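Local coordinates for protein glutathione S-transferase (PDB 5ZFG) that metabolises the insecticide diazinon in the silkworm, probably through the glutathione-transferring activity general to its family, at residues Val22-Pro27 and Gln72-Lys77; Ser16-Leu21 and Phe28-Val33; Thr141-Thr146 and Thr181-Trp186; Ile134-Leu139 and Ile173-Ser178. All coordinates share one frame; numbering follows the deposited sequence. Where two conformers were deposited one is given.

Overall arrangement
Two pairs of contacts lie in different domains of the subunit. Interactions 1 and 2 belong to the N-terminal thioredoxin-like domain and share helix 12-23; their centres are 11 Å apart, and Leu21 links them, its O probably bonded to Val26 N and its side chain resting on Ile74. Interactions 3 and 4 belong to the helical C-terminal domain and share helix 126-146, again with centres 11 Å apart; Ile183 packs on both Leu136 and Phe177. Within each pair the segments alternate along the chain, and the first pair closes before the second opens. Centres of different pairs lie 26 to 29 Å apart without touching, so each pair lies within one domain, and none of the four spans the two domains.

Interaction 1. Residues Val22-Pro27 and Gln72-Lys77; sequences VALEVP and QYICDK
Leu24 lies opposite Cys75 and Val26 opposite Ile74, with CA atoms 7.8 and 8.2 Å apart, where the turn leaving helix 12-23 passes helix 67-78. The turn is a Schellman motif: Glu25 takes a positive phi of 59°, its N bonds back to Val22 O at 3.0 Å and Val26 N probably bonds to Leu21 O, which turns the chain sharply out of the helix and presents Leu24 and Val26 to the same neighbour. Leu24 does most of the touching, through one branch. Its CD1 methyl reaches Ile74 CG2 at 3.5 Å and, with the two side chains set at a slant, also meets the sulfur of Cys75, SG lying 3.7 Å away. Ile74 offers CG2 because that methyl stands anti to the backbone N, while its longer branch, CG1 (chi1 -71°), lies beside the N. Val26 closes on the same methyl from farther along the turn, its CG2 being 4.3 Å from Ile74 CG2, so Ile74 CG2 is shared by two residues of the turn. No hydrogen bond crosses between the segments; the join is wholly apolar and buried. Leu21 and Leu57 also press on Ile74, while Leu84 touches Leu24 and Ile158 touches Cys75. Such packing of the first helix's end against the last helix of the domain is characteristic of the thioredoxin-like domain of glutathione transferases, in which both helices cover one face of the sheet.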
loop_
_atom_site.group_PDB
_atom_site.type_symbol
_atom_site.label_atom_id
_atom_site.label_comp_id
_atom_site.label_asym_id
_atom_site.label_seq_id
_atom_site.Cartn_x
_atom_site.Cartn_y
_atom_site.Cartn_z
ATOM N N VAL B 22 10.633 -6.985 16.761
ATOM C CA VAL B 22 11.843 -7.530 17.374
ATOM C C VAL B 22 13.029 -6.602 17.143
ATOM O O VAL B 22 13.783 -6.296 18.077
ATOM C CB VAL B 22 12.101 -8.954 16.836
ATOM C CG1 VAL B 22 13.492 -9.462 17.223
ATOM C CG2 VAL B 22 11.016 -9.902 17.326
ATOM N N ALA B 23 13.196 -6.110 15.906
ATOM C CA ALA B 23 14.317 -5.217 15.606
ATOM C C ALA B 23 14.242 -3.934 16.423
ATOM O O ALA B 23 15.272 -3.391 16.849
ATOM C CB ALA B 23 14.346 -4.894 14.118
ATOM N N LEU B 24 13.036 -3.439 16.660
ATOM C CA LEU B 24 12.844 -2.203 17.409
ATOM C C LEU B 24 12.816 -2.429 18.912
ATOM O O LEU B 24 12.731 -1.450 19.668
ATOM C CB LEU B 24 11.549 -1.520 16.971
ATOM C CG LEU B 24 11.611 -0.944 15.553
ATOM C CD1 LEU B 24 10.282 -0.291 15.204
ATOM C CD2 LEU B 24 12.743 0.050 15.457
ATOM N N GLU B 25 12.877 -3.687 19.351
ATOM C CA GLU B 25 12.815 -4.037 20.768
ATOM C C GLU B 25 11.525 -3.543 21.419
ATOM O O GLU B 25 11.524 -3.093 22.562
ATOM C CB GLU B 25 14.042 -3.497 21.515
ATOM C CG GLU B 25 15.342 -3.738 20.774
ATOM C CD GLU B 25 16.562 -3.451 21.633
ATOM O OE1 GLU B 25 17.068 -2.312 21.591
ATOM O OE2 GLU B 25 16.990 -4.366 22.363
ATOM N N VAL B 26 10.415 -3.635 20.693
ATOM C CA VAL B 26 9.101 -3.291 21.222
ATOM C C VAL B 26 8.462 -4.580 21.731
ATOM O O VAL B 26 8.260 -5.514 20.933
ATOM C CB VAL B 26 8.219 -2.612 20.163
ATOM C CG1 VAL B 26 6.835 -2.390 20.712
ATOM C CG2 VAL B 26 8.834 -1.281 19.716
ATOM N N PRO B 27 8.182 -4.702 23.027
ATOM C CA PRO B 27 7.620 -5.960 23.540
ATOM C C PRO B 27 6.172 -6.134 23.110
ATOM O O PRO B 27 5.411 -5.167 23.029
ATOM C CB PRO B 27 7.742 -5.807 25.062
ATOM C CG PRO B 27 8.766 -4.721 25.257
ATOM C CD PRO B 27 8.513 -3.774 24.121
ATOM N N GLN B 72 4.627 1.027 9.661
ATOM C CA GLN B 72 4.837 2.472 9.781
ATOM C C GLN B 72 4.472 2.978 11.176
ATOM O O GLN B 72 5.177 3.824 11.749
ATOM C CB GLN B 72 4.028 3.180 8.692
ATOM C CG GLN B 72 4.575 2.850 7.291
ATOM C CD GLN B 72 3.584 3.100 6.168
ATOM O OE1 GLN B 72 2.378 2.970 6.351
ATOM N NE2 GLN B 72 4.103 3.447 4.984
ATOM N N TYR B 73 3.401 2.433 11.753
ATOM C CA TYR B 73 2.912 2.914 13.044
ATOM C C TYR B 73 3.864 2.539 14.172
ATOM O O TYR B 73 4.159 3.367 15.036
ATOM C CB TYR B 73 1.523 2.346 13.307
ATOM C CG TYR B 73 1.033 2.515 14.741
ATOM C CD1 TYR B 73 0.673 3.765 15.217
ATOM C CD2 TYR B 73 0.943 1.429 15.594
ATOM C CE1 TYR B 73 0.224 3.932 16.516
ATOM C CE2 TYR B 73 0.503 1.584 16.907
ATOM C CZ TYR B 73 0.143 2.842 17.351
ATOM O OH TYR B 73 -0.317 3.017 18.642
ATOM N N ILE B 74 4.367 1.303 14.162
ATOM C CA ILE B 74 5.286 0.875 15.214
ATOM C C ILE B 74 6.515 1.782 15.253
ATOM O O ILE B 74 6.986 2.179 16.332
ATOM C CB ILE B 74 5.663 -0.607 15.007
ATOM C CG1 ILE B 74 4.468 -1.503 15.322
ATOM C CG2 ILE B 74 6.865 -0.968 15.874
ATOM C CD1 ILE B 74 3.543 -0.967 16.360
ATOM N N CYS B 75 7.021 2.175 14.081
ATOM C CA CYS B 75 8.164 3.086 14.026
ATOM C C CYS B 75 7.778 4.497 14.452
ATOM O O CYS B 75 8.449 5.100 15.300
ATOM C CB CYS B 75 8.767 3.101 12.622
ATOM S SG CYS B 75 9.425 1.526 12.078
ATOM N N ASP B 76 6.701 5.044 13.868
ATOM C CA ASP B 76 6.269 6.411 14.187
ATOM C C ASP B 76 5.968 6.580 15.672
ATOM O O ASP B 76 6.273 7.622 16.260
ATOM C CB ASP B 76 5.013 6.790 13.392
ATOM C CG ASP B 76 5.267 6.942 11.893
ATOM O OD1 ASP B 76 6.437 7.082 11.482
ATOM O OD2 ASP B 76 4.266 6.934 11.135
ATOM N N LYS B 77 5.342 5.582 16.288
ATOM C CA LYS B 77 4.899 5.717 17.671
ATOM C C LYS B 77 6.027 5.427 18.656
ATOM O O LYS B 77 6.238 6.184 19.608
ATOM C CB LYS B 77 3.708 4.789 17.924
ATOM C CG LYS B 77 3.272 4.719 19.378
ATOM C CD LYS B 77 2.527 5.970 19.790
ATOM C CE LYS B 77 1.810 5.753 21.116
ATOM N NZ LYS B 77 1.612 7.036 21.844
#

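Interaction 2. Residues Ser16-Leu21 and Phe28-Val33; sequences SVRQAL and FELINV. With EDO (1,2-ethanediol), chain G.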
loop_
_atom_site.group_PDB
_atom_site.type_symbol
_atom_site.label_atom_id
_atom_site.label_comp_id
_atom_site.label_asym_id
_atom_site.label_seq_id
_atom_site.Cartn_x
_atom_site.Cartn_y
_atom_site.Cartn_z
ATOM N N SER B 16 6.698 -10.052 8.733
ATOM C CA SER B 16 7.332 -8.744 8.596
ATOM C C SER B 16 7.075 -7.882 9.824
ATOM O O SER B 16 7.975 -7.175 10.296
ATOM C CB SER B 16 6.814 -8.042 7.337
ATOM O OG SER B 16 7.124 -8.778 6.178
ATOM N N VAL B 17 5.846 -7.914 10.341
ATOM C CA VAL B 17 5.531 -7.118 11.520
ATOM C C VAL B 17 6.305 -7.648 12.725
ATOM O O VAL B 17 6.845 -6.874 13.520
ATOM C CB VAL B 17 4.016 -7.085 11.786
ATOM C CG1 VAL B 17 3.713 -6.390 13.122
ATOM C CG2 VAL B 17 3.257 -6.346 10.650
ATOM N N ARG B 18 6.427 -8.969 12.841
ATOM C CA ARG B 18 7.180 -9.509 13.976
ATOM C C ARG B 18 8.648 -9.106 13.912
ATOM O O ARG B 18 9.234 -8.734 14.934
ATOM C CB ARG B 18 7.017 -11.029 14.039
ATOM C CG ARG B 18 5.608 -11.437 14.475
ATOM C CD ARG B 18 5.345 -12.937 14.307
ATOM N NE ARG B 18 6.434 -13.677 14.926
ATOM C CZ ARG B 18 6.916 -14.832 14.484
ATOM N NH1 ARG B 18 6.392 -15.431 13.427
ATOM N NH2 ARG B 18 7.939 -15.388 15.109
ATOM N N GLN B 19 9.262 -9.179 12.727
ATOM C CA GLN B 19 10.657 -8.775 12.577
ATOM C C GLN B 19 10.855 -7.314 12.972
ATOM O O GLN B 19 11.794 -6.984 13.704
ATOM C CB GLN B 19 11.125 -9.024 11.144
ATOM C CG GLN B 19 11.192 -10.502 10.793
ATOM C CD GLN B 19 11.515 -10.694 9.349
ATOM O OE1 GLN B 19 10.913 -10.047 8.479
ATOM N NE2 GLN B 19 12.468 -11.574 9.065
ATOM N N ALA B 20 9.955 -6.427 12.536
ATOM C CA ALA B 20 10.065 -5.026 12.927
ATOM C C ALA B 20 9.950 -4.849 14.444
ATOM O O ALA B 20 10.721 -4.093 15.049
ATOM C CB ALA B 20 8.998 -4.192 12.214
ATOM N N LEU B 21 8.965 -5.506 15.070
ATOM C CA LEU B 21 8.805 -5.391 16.518
ATOM C C LEU B 21 10.051 -5.884 17.241
ATOM O O LEU B 21 10.498 -5.262 18.212
ATOM C CB LEU B 21 7.578 -6.170 16.985
ATOM C CG LEU B 21 6.204 -5.574 16.650
ATOM C CD1 LEU B 21 5.148 -6.676 16.686
ATOM C CD2 LEU B 21 5.846 -4.418 17.602
ATOM N N PHE B 28 5.787 -7.379 22.833
ATOM C CA PHE B 28 4.416 -7.650 22.415
ATOM C C PHE B 28 4.036 -9.078 22.767
ATOM O O PHE B 28 4.894 -9.944 22.962
ATOM C CB PHE B 28 4.227 -7.418 20.907
ATOM C CG PHE B 28 4.966 -8.395 20.047
ATOM C CD1 PHE B 28 4.303 -9.462 19.437
ATOM C CD2 PHE B 28 6.327 -8.247 19.828
ATOM C CE1 PHE B 28 4.990 -10.346 18.636
ATOM C CE2 PHE B 28 7.018 -9.138 19.034
ATOM C CZ PHE B 28 6.344 -10.194 18.437
ATOM N N GLU B 29 2.729 -9.308 22.838
ATOM C CA GLU B 29 2.158 -10.642 22.968
ATOM C C GLU B 29 1.725 -11.125 21.588
ATOM O O GLU B 29 1.049 -10.392 20.861
ATOM C CB GLU B 29 0.964 -10.641 23.922
ATOM C CG GLU B 29 0.187 -11.965 23.939
ATOM C CD GLU B 29 -0.959 -11.978 24.947
ATOM O OE1 GLU B 29 -0.740 -11.560 26.102
ATOM O OE2 GLU B 29 -2.072 -12.409 24.582
ATOM N N LEU B 30 2.135 -12.342 21.234
ATOM C CA LEU B 30 1.795 -12.972 19.964
ATOM C C LEU B 30 0.580 -13.874 20.136
ATOM O O LEU B 30 0.557 -14.736 21.024
ATOM C CB LEU B 30 2.977 -13.784 19.439
ATOM C CG LEU B 30 2.785 -14.653 18.185
ATOM C CD1 LEU B 30 2.380 -13.774 16.999
ATOM C CD2 LEU B 30 4.054 -15.396 17.860
ATOM N N ILE B 31 -0.424 -13.679 19.289
ATOM C CA ILE B 31 -1.584 -14.563 19.231
ATOM C C ILE B 31 -1.559 -15.243 17.874
ATOM O O ILE B 31 -1.708 -14.584 16.835
ATOM C CB ILE B 31 -2.905 -13.812 19.451
ATOM C CG1 ILE B 31 -2.956 -13.213 20.853
ATOM C CG2 ILE B 31 -4.091 -14.763 19.249
ATOM C CD1 ILE B 31 -2.910 -11.721 20.884
ATOM N N ASN B 32 -1.361 -16.559 17.883
ATOM C CA ASN B 32 -1.368 -17.364 16.671
ATOM C C ASN B 32 -2.812 -17.615 16.284
ATOM O O ASN B 32 -3.526 -18.334 16.986
ATOM C CB ASN B 32 -0.640 -18.681 16.908
ATOM C CG ASN B 32 0.842 -18.501 17.019
ATOM O OD1 ASN B 32 1.492 -18.091 16.056
ATOM N ND2 ASN B 32 1.398 -18.799 18.199
ATOM N N VAL B 33 -3.247 -17.020 15.179
ATOM C CA VAL B 33 -4.636 -17.141 14.755
ATOM C C VAL B 33 -4.821 -18.516 14.123
ATOM O O VAL B 33 -3.986 -18.963 13.326
ATOM C CB VAL B 33 -5.008 -16.006 13.783
ATOM C CG1 VAL B 33 -6.381 -16.252 13.127
ATOM C CG2 VAL B 33 -4.995 -14.653 14.509
HETATM C C1 EDO G . 9.108 -13.033 17.269
HETATM O O1 EDO G . 7.720 -13.196 17.602
HETATM C C2 EDO G . 9.920 -14.308 17.511
HETATM O O2 EDO G . 11.240 -13.977 18.009
#
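Leu21 and Phe28 form the main apolar contact. The Leu21 CD1 methyl sits over the middle of the Phe28 ring, 3.7 Å from its centroid and only 10° off the normal, a CH-pi contact, while Leu21 CB comes within 3.6 Å of Phe28 CE2 nearer the rim. With CG lodged between the backbone N and the carbonyl carbon (chi1 67°), Phe28 swings its ring onto the helix. Were Phe28 replaced by an alanine, the Leu21 methyl would probably lose its aromatic platform and a gap would open between helix and strand. A looser van der Waals contact joins Arg18 to Leu30: the aliphatic Arg18 CD lies 4.1 Å from Leu30 CD1, and Leu30 CD2 stands over one face of the guanidinium, toward its rim. The polar contact is with a 1,2-ethanediol molecule, probably from the crystallisation liquor. Arg18 NE donates to its O1 at 3.0 Å with an angle of 159°, and the same O1 lies at the edge of the Phe28 ring, 3.4 Å from CZ. All this belongs to the beta-alpha-beta crossover of strand 3-7, helix 12-23 and strand 29-32. Strand 29-32 pairs in parallel with strand 3-7, and helix 12-23 also packs on helices 67-78 and 160-172.

Interaction 3. Residues Thr141-Thr146 and Thr181-Trp186; sequences TYLTRT and TKIHKW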
loop_
_atom_site.group_PDB
_atom_site.type_symbol
_atom_site.label_atom_id
_atom_site.label_comp_id
_atom_site.label_asym_id
_atom_site.label_seq_id
_atom_site.Cartn_x
_atom_site.Cartn_y
_atom_site.Cartn_z
ATOM N N THR B 141 16.286 -3.962 -10.764
ATOM C CA THR B 141 16.490 -2.643 -11.352
ATOM C C THR B 141 16.563 -1.578 -10.272
ATOM O O THR B 141 17.433 -0.697 -10.312
ATOM C CB THR B 141 15.377 -2.329 -12.352
ATOM O OG1 THR B 141 15.455 -3.228 -13.458
ATOM C CG2 THR B 141 15.503 -0.910 -12.864
ATOM N N TYR B 142 15.662 -1.649 -9.284
ATOM C CA TYR B 142 15.667 -0.655 -8.215
ATOM C C TYR B 142 16.974 -0.708 -7.427
ATOM O O TYR B 142 17.572 0.335 -7.135
ATOM C CB TYR B 142 14.456 -0.857 -7.297
ATOM C CG TYR B 142 13.176 -0.173 -7.779
ATOM C CD1 TYR B 142 13.162 1.188 -8.109
ATOM C CD2 TYR B 142 11.988 -0.890 -7.912
ATOM C CE1 TYR B 142 11.980 1.813 -8.556
ATOM C CE2 TYR B 142 10.817 -0.283 -8.369
ATOM C CZ TYR B 142 10.814 1.073 -8.668
ATOM O OH TYR B 142 9.650 1.687 -9.118
ATOM N N LEU B 143 17.451 -1.919 -7.105
ATOM C CA LEU B 143 18.714 -2.048 -6.374
ATOM C C LEU B 143 19.889 -1.531 -7.196
ATOM O O LEU B 143 20.830 -0.945 -6.646
ATOM C CB LEU B 143 18.958 -3.506 -5.973
ATOM C CG LEU B 143 18.024 -4.091 -4.907
ATOM C CD1 LEU B 143 18.235 -5.603 -4.822
ATOM C CD2 LEU B 143 18.229 -3.408 -3.550
ATOM N N THR B 144 19.850 -1.735 -8.516
ATOM C CA THR B 144 20.909 -1.217 -9.383
ATOM C C THR B 144 20.931 0.306 -9.373
ATOM O O THR B 144 22.000 0.924 -9.300
ATOM C CB THR B 144 20.724 -1.731 -10.815
ATOM O OG1 THR B 144 20.702 -3.162 -10.825
ATOM C CG2 THR B 144 21.861 -1.236 -11.713
ATOM N N ARG B 145 19.759 0.931 -9.434
ATOM C CA ARG B 145 19.713 2.383 -9.554
ATOM C C ARG B 145 20.086 3.071 -8.247
ATOM O O ARG B 145 20.825 4.065 -8.255
ATOM C CB ARG B 145 18.331 2.821 -10.030
ATOM C CG ARG B 145 18.026 2.310 -11.431
ATOM C CD ARG B 145 16.764 2.931 -11.989
ATOM N NE ARG B 145 16.377 2.337 -13.268
ATOM C CZ ARG B 145 15.232 2.613 -13.884
ATOM N NH1 ARG B 145 14.383 3.468 -13.331
ATOM N NH2 ARG B 145 14.941 2.037 -15.045
ATOM N N THR B 146 19.586 2.575 -7.113
ATOM C CA THR B 146 19.970 3.189 -5.849
ATOM C C THR B 146 21.405 2.837 -5.492
ATOM O O THR B 146 22.065 3.600 -4.780
ATOM C CB THR B 146 19.030 2.768 -4.715
ATOM O OG1 THR B 146 19.037 1.342 -4.589
ATOM C CG2 THR B 146 17.597 3.258 -4.983
ATOM N N THR B 181 21.552 -10.794 -9.507
ATOM C CA THR B 181 22.774 -10.710 -8.710
ATOM C C THR B 181 22.567 -9.923 -7.423
ATOM O O THR B 181 22.945 -10.371 -6.334
ATOM C CB THR B 181 23.870 -10.050 -9.550
ATOM O OG1 THR B 181 24.107 -10.838 -10.719
ATOM C CG2 THR B 181 25.137 -9.930 -8.753
ATOM N N LYS B 182 21.993 -8.729 -7.536
ATOM C CA LYS B 182 21.878 -7.863 -6.373
ATOM C C LYS B 182 20.815 -8.371 -5.405
ATOM O O LYS B 182 21.005 -8.301 -4.186
ATOM C CB LYS B 182 21.596 -6.431 -6.824
ATOM C CG LYS B 182 22.647 -5.913 -7.814
ATOM C CD LYS B 182 22.406 -4.461 -8.191
ATOM C CE LYS B 182 23.596 -3.877 -8.943
ATOM N NZ LYS B 182 24.860 -3.947 -8.149
ATOM N N ILE B 183 19.698 -8.895 -5.918
ATOM C CA ILE B 183 18.712 -9.513 -5.030
ATOM C C ILE B 183 19.354 -10.652 -4.248
ATOM O O ILE B 183 19.267 -10.712 -3.018
ATOM C CB ILE B 183 17.491 -10.013 -5.819
ATOM C CG1 ILE B 183 16.696 -8.850 -6.421
ATOM C CG2 ILE B 183 16.582 -10.828 -4.909
ATOM C CD1 ILE B 183 15.493 -9.320 -7.247
ATOM N N HIS B 184 20.010 -11.575 -4.960
ATOM C CA HIS B 184 20.601 -12.741 -4.306
ATOM C C HIS B 184 21.573 -12.322 -3.205
ATOM O O HIS B 184 21.546 -12.874 -2.099
ATOM C CB HIS B 184 21.295 -13.622 -5.351
ATOM C CG HIS B 184 21.723 -14.959 -4.829
ATOM N ND1 HIS B 184 22.962 -15.175 -4.264
ATOM C CD2 HIS B 184 21.074 -16.146 -4.780
ATOM C CE1 HIS B 184 23.058 -16.439 -3.891
ATOM N NE2 HIS B 184 21.924 -17.049 -4.190
ATOM N N LYS B 185 22.418 -11.327 -3.477
ATOM C CA LYS B 185 23.351 -10.840 -2.465
ATOM C C LYS B 185 22.615 -10.196 -1.294
ATOM O O LYS B 185 22.912 -10.485 -0.130
ATOM C CB LYS B 185 24.331 -9.853 -3.104
ATOM C CG LYS B 185 25.360 -9.265 -2.161
ATOM C CD LYS B 185 26.189 -10.335 -1.472
ATOM C CE LYS B 185 27.420 -9.717 -0.807
ATOM N NZ LYS B 185 27.565 -8.264 -1.135
ATOM N N TRP B 186 21.653 -9.314 -1.585
ATOM C CA TRP B 186 20.888 -8.643 -0.533
ATOM C C TRP B 186 20.177 -9.655 0.362
ATOM O O TRP B 186 20.232 -9.563 1.598
ATOM C CB TRP B 186 19.888 -7.680 -1.186
ATOM C CG TRP B 186 18.646 -7.352 -0.392
ATOM C CD1 TRP B 186 18.530 -6.431 0.602
ATOM C CD2 TRP B 186 17.337 -7.911 -0.578
ATOM N NE1 TRP B 186 17.235 -6.394 1.068
ATOM C CE2 TRP B 186 16.484 -7.291 0.358
ATOM C CE3 TRP B 186 16.807 -8.875 -1.439
ATOM C CZ2 TRP B 186 15.130 -7.598 0.448
ATOM C CZ3 TRP B 186 15.466 -9.192 -1.336
ATOM C CH2 TRP B 186 14.641 -8.553 -0.394
#
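Leu143 and Lys182 both carry CG anti to their own carbonyl carbons (chi1 -69° and -55°), and Lys182 then runs extended until it bends at chi4, which lays its methylenes across the Thr144 side chain at about a right angle. The two helices, 126-146 and 181-193, belong to the all-helical C-terminal domain of glutathione transferases and cross here almost perpendicularly, at 87°, with their axes 9.3 Å apart. Leu143 fills the crossing: its CD1 meets the peptide joining Lys182 to Ile183, 3.8 Å from Ile183 N, and reaches Ile183 CG1 at 3.9 Å. Lys182 CB lies 4.0 Å from Leu143 CD1. Lys182 CD lies 3.4 Å from Thr144 OG1, an oxygen whose hydrogen bond goes to Glu140 O in its own helix. Shortening Lys182 to an alanine would keep CB against Leu143 but is likely to leave Thr144 without its aliphatic cover. The carboxylate of Glu140 grips the start of helix 181-193, OE2 accepting from Lys182 N and OE1 from Ile183 N.

Interaction 4. Residues Ile134-Leu139 and Ile173-Ser178; sequences ISLDVL and IDFDFS
Leu136 reaches from helix 126-146 toward two phenylalanines of the loop 173-178 and touches both with a single methyl, CD1. Against Phe175 the leucine runs alongside in the opposite direction, and CD1 comes to the ring obliquely, 4.2 Å from CE1. Against Phe177 the two side chains cross at about a right angle, and CD1 meets the root of the residue, with CB 4.1 Å away. Phe177 holds CG between its backbone N and carbonyl carbon (chi1 53°), a torsion that turns the ring away from Leu136 and toward Tyr187, with which it makes an edge-to-face pair. Phe175, by contrast, has CG anti to the backbone N (chi1 -168°), which carries its ring out toward Leu136; the ring also meets that of His133. Leu136 belongs to the buried interior of the helical C-terminal domain, where Leu170 of helix 160-172 and Ile183 of helix 181-193 also pack on it. Asp174, with positive phi, ends helix 160-172 in a Schellman motif and leads the chain into the two aromatic residues. Beyond Phe175 the loop is tied by an Asx turn: Asp176 OD1 accepts from Ser178 N at 2.9 Å, the N-H coming from above the carboxylate plane. Ser178 OG donates to Asp176 OD1 at 2.6 Å, on the syn lone pair of that carboxylate oxygen, so two bonds grip OD1.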
loop_
_atom_site.group_PDB
_atom_site.type_symbol
_atom_site.label_atom_id
_atom_site.label_comp_id
_atom_site.label_asym_id
_atom_site.label_seq_id
_atom_site.Cartn_x
_atom_site.Cartn_y
_atom_site.Cartn_z
ATOM N N ILE B 134 9.438 -10.818 -13.988
ATOM C CA ILE B 134 9.306 -9.370 -14.140
ATOM C C ILE B 134 9.437 -8.667 -12.788
ATOM O O ILE B 134 10.095 -7.620 -12.680
ATOM C CB ILE B 134 7.981 -9.031 -14.851
ATOM C CG1 ILE B 134 8.075 -9.429 -16.329
ATOM C CG2 ILE B 134 7.679 -7.548 -14.740
ATOM C CD1 ILE B 134 6.753 -9.761 -16.964
ATOM N N SER B 135 8.856 -9.247 -11.728
ATOM C CA SER B 135 8.959 -8.649 -10.396
ATOM C C SER B 135 10.396 -8.654 -9.900
ATOM O O SER B 135 10.876 -7.660 -9.339
ATOM C CB SER B 135 8.066 -9.393 -9.407
ATOM O OG SER B 135 6.704 -9.279 -9.761
ATOM N N LEU B 136 11.088 -9.792 -10.061
ATOM C CA LEU B 136 12.500 -9.846 -9.721
ATOM C C LEU B 136 13.287 -8.830 -10.534
ATOM O O LEU B 136 14.151 -8.128 -9.995
ATOM C CB LEU B 136 13.033 -11.265 -9.952
ATOM C CG LEU B 136 12.439 -12.301 -9.001
ATOM C CD1 LEU B 136 12.660 -13.713 -9.501
ATOM C CD2 LEU B 136 13.027 -12.121 -7.602
ATOM N N ASP B 137 12.977 -8.719 -11.836
ATOM C CA ASP B 137 13.706 -7.781 -12.681
ATOM C C ASP B 137 13.515 -6.344 -12.204
ATOM O O ASP B 137 14.471 -5.553 -12.186
ATOM C CB ASP B 137 13.265 -7.938 -14.135
ATOM C CG ASP B 137 14.222 -7.278 -15.104
ATOM O OD1 ASP B 137 15.383 -7.730 -15.201
ATOM O OD2 ASP B 137 13.813 -6.295 -15.751
ATOM N N VAL B 138 12.297 -5.999 -11.783
ATOM C CA VAL B 138 12.021 -4.645 -11.309
ATOM C C VAL B 138 12.762 -4.372 -10.001
ATOM O O VAL B 138 13.391 -3.320 -9.839
ATOM C CB VAL B 138 10.502 -4.412 -11.173
ATOM C CG1 VAL B 138 10.224 -3.094 -10.429
ATOM C CG2 VAL B 138 9.824 -4.410 -12.540
ATOM N N LEU B 139 12.733 -5.317 -9.052
ATOM C CA LEU B 139 13.480 -5.098 -7.809
ATOM C C LEU B 139 14.981 -5.042 -8.069
ATOM O O LEU B 139 15.691 -4.213 -7.484
ATOM C CB LEU B 139 13.157 -6.187 -6.776
ATOM C CG LEU B 139 13.861 -6.021 -5.418
ATOM C CD1 LEU B 139 13.595 -4.655 -4.775
ATOM C CD2 LEU B 139 13.506 -7.157 -4.439
ATOM N N ILE B 173 10.244 -22.879 -2.426
ATOM C CA ILE B 173 9.922 -23.806 -3.505
ATOM C C ILE B 173 11.146 -24.129 -4.364
ATOM O O ILE B 173 11.000 -24.683 -5.463
ATOM C CB ILE B 173 8.761 -23.277 -4.371
ATOM C CG1 ILE B 173 9.165 -22.015 -5.139
ATOM C CG2 ILE B 173 7.527 -23.026 -3.524
ATOM C CD1 ILE B 173 8.407 -21.856 -6.452
ATOM N N ASP B 174 12.347 -23.798 -3.881
ATOM C CA ASP B 174 13.606 -24.068 -4.578
ATOM C C ASP B 174 13.673 -23.352 -5.925
ATOM O O ASP B 174 14.273 -23.854 -6.880
ATOM C CB ASP B 174 13.841 -25.575 -4.752
ATOM C CG ASP B 174 15.293 -25.912 -5.035
ATOM O OD1 ASP B 174 16.176 -25.423 -4.302
ATOM O OD2 ASP B 174 15.550 -26.668 -5.993
ATOM N N PHE B 175 13.057 -22.173 -5.996
ATOM C CA PHE B 175 13.122 -21.322 -7.177
ATOM C C PHE B 175 14.496 -20.672 -7.246
ATOM O O PHE B 175 14.893 -19.957 -6.321
ATOM C CB PHE B 175 12.020 -20.263 -7.093
ATOM C CG PHE B 175 11.787 -19.498 -8.373
ATOM C CD1 PHE B 175 12.704 -18.551 -8.813
ATOM C CD2 PHE B 175 10.624 -19.697 -9.106
ATOM C CE1 PHE B 175 12.486 -17.834 -9.979
ATOM C CE2 PHE B 175 10.393 -18.990 -10.274
ATOM C CZ PHE B 175 11.330 -18.056 -10.713
ATOM N N ASP B 176 15.225 -20.914 -8.332
ATOM C CA ASP B 176 16.544 -20.310 -8.496
ATOM C C ASP B 176 16.390 -18.873 -8.984
ATOM O O ASP B 176 15.873 -18.638 -10.085
ATOM C CB ASP B 176 17.389 -21.128 -9.473
ATOM C CG ASP B 176 18.699 -20.442 -9.846
ATOM O OD1 ASP B 176 19.275 -19.684 -9.029
ATOM O OD2 ASP B 176 19.159 -20.668 -10.984
ATOM N N PHE B 177 16.837 -17.916 -8.173
ATOM C CA PHE B 177 16.831 -16.514 -8.569
ATOM C C PHE B 177 18.237 -15.926 -8.501
ATOM O O PHE B 177 18.406 -14.712 -8.386
ATOM C CB PHE B 177 15.830 -15.687 -7.743
ATOM C CG PHE B 177 15.967 -15.813 -6.230
ATOM C CD1 PHE B 177 16.678 -14.862 -5.504
ATOM C CD2 PHE B 177 15.317 -16.831 -5.533
ATOM C CE1 PHE B 177 16.784 -14.952 -4.108
ATOM C CE2 PHE B 177 15.414 -16.926 -4.140
ATOM C CZ PHE B 177 16.143 -15.992 -3.426
ATOM N N SER B 178 19.260 -16.785 -8.607
ATOM C CA SER B 178 20.640 -16.323 -8.460
ATOM C C SER B 178 21.086 -15.437 -9.616
ATOM O O SER B 178 22.018 -14.642 -9.447
ATOM C CB SER B 178 21.597 -17.517 -8.320
ATOM O OG SER B 178 21.489 -18.383 -9.432
#